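Side-chain contacts in 4-amino-4-deoxy-L-arabinose transferase or related glycosyltransferases of PMT family (PDB 5EZM), which probably transfers 4-amino-4-deoxy-L-arabinose from a polyprenyl-phosphate carrier to lipid A, as a zinc-containing membrane glycosyltransferase of GT-C fold: residues M444-Y447 with L448-V452; W250-L253 with V254-N258. One frame throughout, in Å; residues are numbered along the deposited sequence.

Interaction 1 of 2, residues M444-Y447 with L448-V452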
loop_
_atom_site.group_PDB
_atom_site.type_symbol
_atom_site.label_atom_id
_atom_site.label_comp_id
_atom_site.label_asym_id
_atom_site.label_seq_id
_atom_site.Cartn_x
_atom_site.Cartn_y
_atom_site.Cartn_z
ATOM N N MET A 444 10.150 -18.392 -4.279
ATOM C CA MET A 444 11.282 -17.469 -4.258
ATOM C C MET A 444 11.533 -16.878 -5.641
ATOM O O MET A 444 11.788 -15.672 -5.777
ATOM C CB MET A 444 12.531 -18.180 -3.742
ATOM C CG MET A 444 13.806 -17.363 -3.862
ATOM S SD MET A 444 13.799 -15.873 -2.846
ATOM C CE MET A 444 13.930 -16.565 -1.200
ATOM N N GLY A 445 11.455 -17.709 -6.682
ATOM C CA GLY A 445 11.615 -17.199 -8.033
ATOM C C GLY A 445 10.548 -16.188 -8.400
ATOM O O GLY A 445 10.843 -15.150 -8.996
ATOM N N MET A 446 9.293 -16.475 -8.044
ATOM C CA MET A 446 8.209 -15.533 -8.311
ATOM C C MET A 446 8.435 -14.220 -7.578
ATOM O O MET A 446 8.294 -13.138 -8.159
ATOM C CB MET A 446 6.869 -16.148 -7.909
ATOM C CG MET A 446 6.408 -17.249 -8.829
ATOM S SD MET A 446 6.131 -16.607 -10.485
ATOM C CE MET A 446 6.672 -17.998 -11.462
ATOM N N TYR A 447 8.789 -14.297 -6.292
ATOM C CA TYR A 447 8.977 -13.091 -5.495
ATOM C C TYR A 447 10.099 -12.230 -6.059
ATOM O O TYR A 447 9.947 -11.011 -6.209
ATOM C CB TYR A 447 9.260 -13.468 -4.042
ATOM C CG TYR A 447 9.813 -12.333 -3.214
ATOM C CD1 TYR A 447 9.036 -11.222 -2.918
ATOM C CD2 TYR A 447 11.109 -12.376 -2.721
ATOM C CE1 TYR A 447 9.535 -10.186 -2.161
ATOM C CE2 TYR A 447 11.615 -11.346 -1.959
ATOM C CZ TYR A 447 10.825 -10.255 -1.683
ATOM O OH TYR A 447 11.326 -9.222 -0.927
ATOM N N LEU A 448 11.238 -12.849 -6.382
ATOM C CA LEU A 448 12.318 -12.095 -7.009
ATOM C C LEU A 448 11.874 -11.518 -8.348
ATOM O O LEU A 448 12.258 -10.400 -8.709
ATOM C CB LEU A 448 13.551 -12.981 -7.183
ATOM C CG LEU A 448 14.218 -13.493 -5.902
ATOM C CD1 LEU A 448 15.435 -14.345 -6.229
ATOM C CD2 LEU A 448 14.595 -12.343 -4.984
ATOM N N GLY A 449 11.051 -12.259 -9.089
ATOM C CA GLY A 449 10.550 -11.801 -10.369
ATOM C C GLY A 449 9.722 -10.538 -10.264
ATOM O O GLY A 449 10.040 -9.521 -10.888
ATOM N N PHE A 450 8.657 -10.589 -9.463
ATOM C CA PHE A 450 7.819 -9.409 -9.299
ATOM C C PHE A 450 8.574 -8.276 -8.617
ATOM O O PHE A 450 8.267 -7.101 -8.855
ATOM C CB PHE A 450 6.554 -9.769 -8.525
ATOM C CG PHE A 450 5.587 -10.601 -9.317
ATOM C CD1 PHE A 450 4.803 -10.021 -10.301
ATOM C CD2 PHE A 450 5.472 -11.960 -9.089
ATOM C CE1 PHE A 450 3.917 -10.780 -11.038
ATOM C CE2 PHE A 450 4.588 -12.723 -9.825
ATOM C CZ PHE A 450 3.809 -12.130 -10.801
ATOM N N THR A 451 9.562 -8.601 -7.781
ATOM C CA THR A 451 10.417 -7.557 -7.227
ATOM C C THR A 451 11.168 -6.836 -8.338
ATOM O O THR A 451 11.232 -5.601 -8.361
ATOM C CB THR A 451 11.391 -8.146 -6.207
ATOM O OG1 THR A 451 10.666 -8.599 -5.056
ATOM C CG2 THR A 451 12.407 -7.096 -5.775
ATOM N N VAL A 452 11.733 -7.593 -9.283
ATOM C CA VAL A 452 12.391 -6.969 -10.428
ATOM C C VAL A 452 11.393 -6.143 -11.226
ATOM O O VAL A 452 11.707 -5.042 -11.692
ATOM C CB VAL A 452 13.075 -8.034 -11.306
ATOM C CG1 VAL A 452 13.576 -7.408 -12.601
ATOM C CG2 VAL A 452 14.222 -8.687 -10.552
#
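Tyr447 and Thr451, one helical turn apart, make the most intimate part of this contact, and they meet both through a carbonyl and across a ring. Thr451 OG1 donates to Tyr447 O at 2.8 Å, while Thr451 N reaches the same oxygen at 2.9 Å. The two donors arrive from opposite faces of the carbonyl plane, the hydroxyl from well above it (38° out), so a single oxygen inside a membrane helix is gripped twice and the threonine hydroxyl is satisfied within its own helix. That hydroxyl also lies over one face of the tyrosine ring, off its centre, with OG1 3.5 Å from Tyr447 CE1. The ring gets there because its CG is turned anti to the backbone N (chi1 165°), which tilts it toward the C-terminal end of the helix. If an alanine replaced Tyr447, the face over the Thr451 hydroxyl would probably be lost and a gap opened against Val44 and Trp45 of helix 31-47.

Next to this, Met444 bends back at chi2 and chi3, bringing SD to 3.9 Å from Leu448 CG; Leu448 turns its other branch to the tyrosine, CD2 lying 4.2 Å from Tyr447 CD2. The looser side is that of Met446 and Phe450, where SD of Met446 comes only to 4.2 Å from CE2 of Phe450. This Met-aromatic contact is oblique, the sulfur 5.5 Å from the ring centroid and 66° off its normal, and Met420 of helix 403-430 touches both side chains. This side is no solvent face either: all the touching residues are buried, and a bound MPG molecule lies about 4 Å from the Phe450 side chain. The chemistry is thus that of a buried transmembrane helix, which settles the Thr451 hydroxyl on its own backbone and offers sulfur, ring and branched carbon to its neighbours.

Interaction 2 of 2, residues W250-L253 with V254-N258. With MPG ([(Z)-octadec-9-enyl] (2R)-2,3-bis(oxidanyl)propanoate), chain K.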
loop_
_atom_site.group_PDB
_atom_site.type_symbol
_atom_site.label_atom_id
_atom_site.label_comp_id
_atom_site.label_asym_id
_atom_site.label_seq_id
_atom_site.Cartn_x
_atom_site.Cartn_y
_atom_site.Cartn_z
ATOM N N TRP A 250 -7.584 9.730 20.024
ATOM C CA TRP A 250 -7.223 10.599 18.909
ATOM C C TRP A 250 -8.451 11.268 18.308
ATOM O O TRP A 250 -8.401 12.446 17.938
ATOM C CB TRP A 250 -6.467 9.829 17.829
ATOM C CG TRP A 250 -6.206 10.679 16.613
ATOM C CD1 TRP A 250 -5.213 11.605 16.456
ATOM C CD2 TRP A 250 -6.961 10.694 15.396
ATOM N NE1 TRP A 250 -5.299 12.188 15.213
ATOM C CE2 TRP A 250 -6.364 11.646 14.544
ATOM C CE3 TRP A 250 -8.080 9.991 14.942
ATOM C CZ2 TRP A 250 -6.847 11.911 13.266
ATOM C CZ3 TRP A 250 -8.559 10.255 13.672
ATOM C CH2 TRP A 250 -7.943 11.207 12.850
ATOM N N PHE A 251 -9.560 10.534 18.196
ATOM C CA PHE A 251 -10.759 11.121 17.611
ATOM C C PHE A 251 -11.296 12.251 18.479
ATOM O O PHE A 251 -11.701 13.303 17.967
ATOM C CB PHE A 251 -11.816 10.039 17.389
ATOM C CG PHE A 251 -11.553 9.185 16.179
ATOM C CD1 PHE A 251 -12.135 9.489 14.959
ATOM C CD2 PHE A 251 -10.706 8.092 16.256
ATOM C CE1 PHE A 251 -11.885 8.711 13.841
ATOM C CE2 PHE A 251 -10.453 7.310 15.139
ATOM C CZ PHE A 251 -11.043 7.620 13.932
ATOM N N TYR A 252 -11.280 12.063 19.799
ATOM C CA TYR A 252 -11.684 13.137 20.698
ATOM C C TYR A 252 -10.744 14.328 20.581
ATOM O O TYR A 252 -11.194 15.476 20.518
ATOM C CB TYR A 252 -11.733 12.635 22.140
ATOM C CG TYR A 252 -12.064 13.719 23.141
ATOM C CD1 TYR A 252 -13.380 14.090 23.379
ATOM C CD2 TYR A 252 -11.061 14.374 23.845
ATOM C CE1 TYR A 252 -13.689 15.081 24.290
ATOM C CE2 TYR A 252 -11.361 15.369 24.758
ATOM C CZ TYR A 252 -12.677 15.717 24.978
ATOM O OH TYR A 252 -12.987 16.705 25.887
ATOM N N LEU A 253 -9.434 14.078 20.548
ATOM C CA LEU A 253 -8.481 15.181 20.495
ATOM C C LEU A 253 -8.646 15.993 19.216
ATOM O O LEU A 253 -8.756 17.225 19.256
ATOM C CB LEU A 253 -7.054 14.647 20.623
ATOM C CG LEU A 253 -6.665 14.161 22.021
ATOM C CD1 LEU A 253 -5.312 13.472 21.991
ATOM C CD2 LEU A 253 -6.658 15.317 23.002
ATOM N N VAL A 254 -8.686 15.315 18.068
ATOM C CA VAL A 254 -8.781 16.034 16.802
ATOM C C VAL A 254 -10.158 16.671 16.641
ATOM O O VAL A 254 -10.292 17.712 15.984
ATOM C CB VAL A 254 -8.434 15.096 15.629
ATOM C CG1 VAL A 254 -9.593 14.166 15.310
ATOM C CG2 VAL A 254 -8.011 15.896 14.403
ATOM N N SER A 255 -11.196 16.083 17.245
ATOM C CA SER A 255 -12.529 16.675 17.155
ATOM C C SER A 255 -12.643 17.913 18.033
ATOM O O SER A 255 -13.316 18.882 17.665
ATOM C CB SER A 255 -13.592 15.649 17.544
ATOM O OG SER A 255 -13.624 14.565 16.634
ATOM N N VAL A 256 -12.002 17.894 19.204
ATOM C CA VAL A 256 -12.023 19.050 20.094
ATOM C C VAL A 256 -11.193 20.182 19.509
ATOM O O VAL A 256 -11.661 21.321 19.396
ATOM C CB VAL A 256 -11.525 18.657 21.497
ATOM C CG1 VAL A 256 -11.127 19.897 22.286
ATOM C CG2 VAL A 256 -12.593 17.871 22.239
ATOM N N ARG A 257 -9.947 19.887 19.130
ATOM C CA ARG A 257 -9.090 20.919 18.556
ATOM C C ARG A 257 -9.640 21.441 17.234
ATOM O O ARG A 257 -9.476 22.626 16.919
ATOM C CB ARG A 257 -7.672 20.380 18.369
ATOM C CG ARG A 257 -6.984 19.985 19.665
ATOM C CD ARG A 257 -5.547 19.568 19.410
ATOM N NE ARG A 257 -4.887 19.077 20.616
ATOM C CZ ARG A 257 -3.663 18.556 20.635
ATOM N NH1 ARG A 257 -2.965 18.460 19.510
ATOM N NH2 ARG A 257 -3.138 18.130 21.778
ATOM N N ASN A 258 -10.296 20.583 16.452
ATOM C CA ASN A 258 -10.862 20.956 15.156
ATOM C C ASN A 258 -12.323 20.528 15.121
ATOM O O ASN A 258 -12.639 19.384 14.761
ATOM C CB ASN A 258 -10.077 20.324 14.012
ATOM C CG ASN A 258 -8.585 20.411 14.223
ATOM O OD1 ASN A 258 -7.986 21.477 14.072
ATOM N ND2 ASN A 258 -7.971 19.285 14.580
HETATM C C2 MPG K . -14.980 5.688 16.736
HETATM C C3 MPG K . -14.782 6.746 17.816
HETATM C C4 MPG K . -15.279 8.110 17.362
HETATM C C5 MPG K . -15.145 9.210 18.429
HETATM C C6 MPG K . -15.913 10.482 18.027
HETATM C C7 MPG K . -15.401 11.751 18.736
HETATM C C8 MPG K . -16.071 13.033 18.188
HETATM C C1 MPG K . -14.682 4.268 17.227
#
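Val256 sets its CG2 methyl over one face of the Tyr252 ring, 3.6 Å from the centroid and 18° off the normal, a CH-pi contact. A second such pair lies elsewhere on the helix: Val254 CG1 stands 4.0 Å from the centroid of the six-membered ring of Trp250, 8° off its normal. Both aromatic side chains carry CG anti to the backbone N (chi1 174° for Trp250), an arrangement that brings each ring beside the valine four residues on. Between the two, Ser255 OG donates to Phe251 O at 2.7 Å, and Ser255 N reaches that oxygen from the other face of the carbonyl plane.

A lipid chain of MPG runs along the Phe251 and Ser255 side chains, with its C5 3.6 Å from Phe251 CB and its C8 3.3 Å from Ser255 OG. The Phe251 ring is backed in turn by Trp250, whose CZ3 stands over its centre. At the end of the helix Asn258, the first residue to leave helical angles, folds its amide back, and ND2 donates to a lone pair of Val254 O at 3.1 Å, in the carbonyl plane; the same oxygen also accepts the backbone N of Asn258.

Outside partners hold the Trp250 and Asn258 side chains: Trp250 NE1 is hydrogen-bonded to Val76 O, and Asn258 OD1 to Lys84 NZ of strand 83-84. The last turns of helix 236-257 lie against helix 261-267, through Phe261 and Pro262, and against helix 91-103, where the Trp250 and Trp94 rings meet edge-to-face.

In the fold
Both contacts join residues one turn apart on a single helix, interaction 1 within a predicted transmembrane span of helix 435-456 and interaction 2 at the end of one, on helix 236-257; they share no element, and their centres stand 44 Å apart on opposite sides of the chain's centre. In each, a hydroxyl side chain gives a second hydrogen bond to a carbonyl four residues back. Their surroundings differ. All touching residues of 444-452 are buried, and sulfur and aliphatic packing prevails. In 250-258, at a helix end, Val256 and Arg257 are exposed, aromatic faces meet methyl groups, and an asparagine amide helps to finish the helix. Both lie beside bound lipid.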